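Local coordinates for monalysin (Pseudomonas entomophila, PDB 4MKQ), which forms pores in host cell membranes as an aerolysin-like beta-barrel toxin that damages the Drosophila gut, this variant lacking the membrane-spanning domain, at residues G18-Y23 and V55-Q60. Numbering follows the deposited sequence.
Sequences GYLLDY and VFAYLQ
L20 and L59 show how a helix end can be seated on a beta-strand by apolar contacts, with no hydrogen bond passing between 18-23 and 55-60. L20 points toward the strand from the last turn of helix 13-20. Its CB lies 4.1 Å from L59 CD2; CG stands anti to the carbonyl carbon (chi1 -62°), and CD1, anti to CA (chi2 175°), reaches A57. There the methyl is 3.8 Å from A57 CB and equally close to the backbone oxygen A57 O. L59 answers with both branches: CD1 rests 3.6 Å from L20 O, while CD2 touches L21 CD2 at 3.7 Å, the two leucines crossing obliquely. In this aerolysin-like fold, strand 46-65 belongs to the long, mostly antiparallel sheet, and the contact sets the end of helix 13-20 against it. Just past the helix the chain kinks in an inverse gamma turn centred on L21, closed by a bond of 2.9 Å from D22 N to L20 O. That carbonyl therefore has a polar partner although a methyl of L59 packs against it. Beyond the pair, L21 also leans on K119 and V121 of strand 106-124, and L59 on P26.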
# COMPACT_ATOMS: atom_id res chain seq x y z
N GLY A 18 -2.94 20.58 7.34
CA GLY A 18 -3.87 21.23 8.25
C GLY A 18 -4.94 22.06 7.56
O GLY A 18 -6.11 22.02 7.96
N TYR A 19 -4.54 22.79 6.51
CA TYR A 19 -5.45 23.63 5.73
C TYR A 19 -6.37 22.79 4.83
O TYR A 19 -7.58 23.03 4.81
CB TYR A 19 -4.67 24.68 4.91
CG TYR A 19 -5.54 25.46 3.94
CD1 TYR A 19 -6.42 26.44 4.39
CD2 TYR A 19 -5.51 25.19 2.58
CE1 TYR A 19 -7.24 27.13 3.51
CE2 TYR A 19 -6.34 25.87 1.68
CZ TYR A 19 -7.21 26.84 2.16
OH TYR A 19 -8.02 27.52 1.29
N LEU A 20 -5.79 21.84 4.06
CA LEU A 20 -6.52 21.01 3.11
C LEU A 20 -7.38 19.93 3.75
O LEU A 20 -8.58 19.86 3.46
CB LEU A 20 -5.57 20.39 2.06
CG LEU A 20 -4.82 21.36 1.14
CD1 LEU A 20 -3.85 20.62 0.26
CD2 LEU A 20 -5.76 22.18 0.28
N LEU A 21 -6.77 19.06 4.58
CA LEU A 21 -7.45 17.95 5.25
C LEU A 21 -8.23 18.42 6.47
O LEU A 21 -8.01 17.94 7.59
CB LEU A 21 -6.47 16.80 5.60
CG LEU A 21 -5.63 16.21 4.47
CD1 LEU A 21 -4.40 15.54 5.01
CD2 LEU A 21 -6.43 15.23 3.62
N ASP A 22 -9.13 19.38 6.25
CA ASP A 22 -10.02 19.95 7.26
C ASP A 22 -11.35 19.20 7.12
O ASP A 22 -11.97 19.27 6.06
CB ASP A 22 -10.21 21.46 7.00
CG ASP A 22 -10.90 22.25 8.10
OD1 ASP A 22 -11.76 21.67 8.80
OD2 ASP A 22 -10.60 23.45 8.26
N TYR A 23 -11.75 18.44 8.15
CA TYR A 23 -12.99 17.67 8.11
C TYR A 23 -14.26 18.54 8.03
O TYR A 23 -15.22 18.14 7.37
CB TYR A 23 -13.08 16.66 9.28
CG TYR A 23 -13.42 17.27 10.62
CD1 TYR A 23 -12.43 17.71 11.49
CD2 TYR A 23 -14.75 17.36 11.05
CE1 TYR A 23 -12.74 18.26 12.73
CE2 TYR A 23 -15.07 17.93 12.28
CZ TYR A 23 -14.06 18.37 13.12
OH TYR A 23 -14.39 18.91 14.33
N VAL A 55 5.16 23.51 -5.40
CA VAL A 55 4.53 24.75 -5.88
C VAL A 55 3.05 24.84 -5.53
O VAL A 55 2.53 25.94 -5.39
CB VAL A 55 4.77 24.97 -7.40
CG1 VAL A 55 6.22 25.33 -7.66
CG2 VAL A 55 4.35 23.76 -8.23
N PHE A 56 2.38 23.68 -5.44
CA PHE A 56 0.95 23.59 -5.20
C PHE A 56 0.61 22.28 -4.51
O PHE A 56 1.41 21.35 -4.53
CB PHE A 56 0.20 23.70 -6.56
CG PHE A 56 -1.26 24.07 -6.47
CD1 PHE A 56 -1.65 25.40 -6.29
CD2 PHE A 56 -2.25 23.10 -6.60
CE1 PHE A 56 -3.00 25.73 -6.19
CE2 PHE A 56 -3.60 23.44 -6.51
CZ PHE A 56 -3.97 24.75 -6.30
N ALA A 57 -0.56 22.22 -3.88
CA ALA A 57 -1.07 21.03 -3.21
C ALA A 57 -2.58 21.01 -3.36
O ALA A 57 -3.21 22.06 -3.22
CB ALA A 57 -0.67 21.03 -1.75
N TYR A 58 -3.16 19.84 -3.68
CA TYR A 58 -4.60 19.74 -3.86
C TYR A 58 -5.20 18.44 -3.30
O TYR A 58 -4.48 17.45 -3.18
CB TYR A 58 -5.00 19.95 -5.34
CG TYR A 58 -4.58 18.86 -6.30
CD1 TYR A 58 -3.33 18.88 -6.90
CD2 TYR A 58 -5.47 17.86 -6.68
CE1 TYR A 58 -2.95 17.90 -7.82
CE2 TYR A 58 -5.11 16.87 -7.59
CZ TYR A 58 -3.84 16.89 -8.16
OH TYR A 58 -3.48 15.92 -9.06
N LEU A 59 -6.50 18.48 -2.96
CA LEU A 59 -7.22 17.31 -2.45
C LEU A 59 -7.61 16.35 -3.57
O LEU A 59 -8.03 16.78 -4.64
CB LEU A 59 -8.47 17.70 -1.64
CG LEU A 59 -8.28 18.05 -0.15
CD1 LEU A 59 -9.60 18.06 0.55
CD2 LEU A 59 -7.37 17.08 0.57
N GLN A 60 -7.47 15.04 -3.31
CA GLN A 60 -7.78 13.97 -4.25
C GLN A 60 -8.74 12.96 -3.63
O GLN A 60 -8.57 12.59 -2.47
CB GLN A 60 -6.49 13.27 -4.68
CG GLN A 60 -6.64 12.32 -5.86
CD GLN A 60 -5.39 11.50 -6.08
OE1 GLN A 60 -5.03 10.64 -5.27
NE2 GLN A 60 -4.71 11.74 -7.19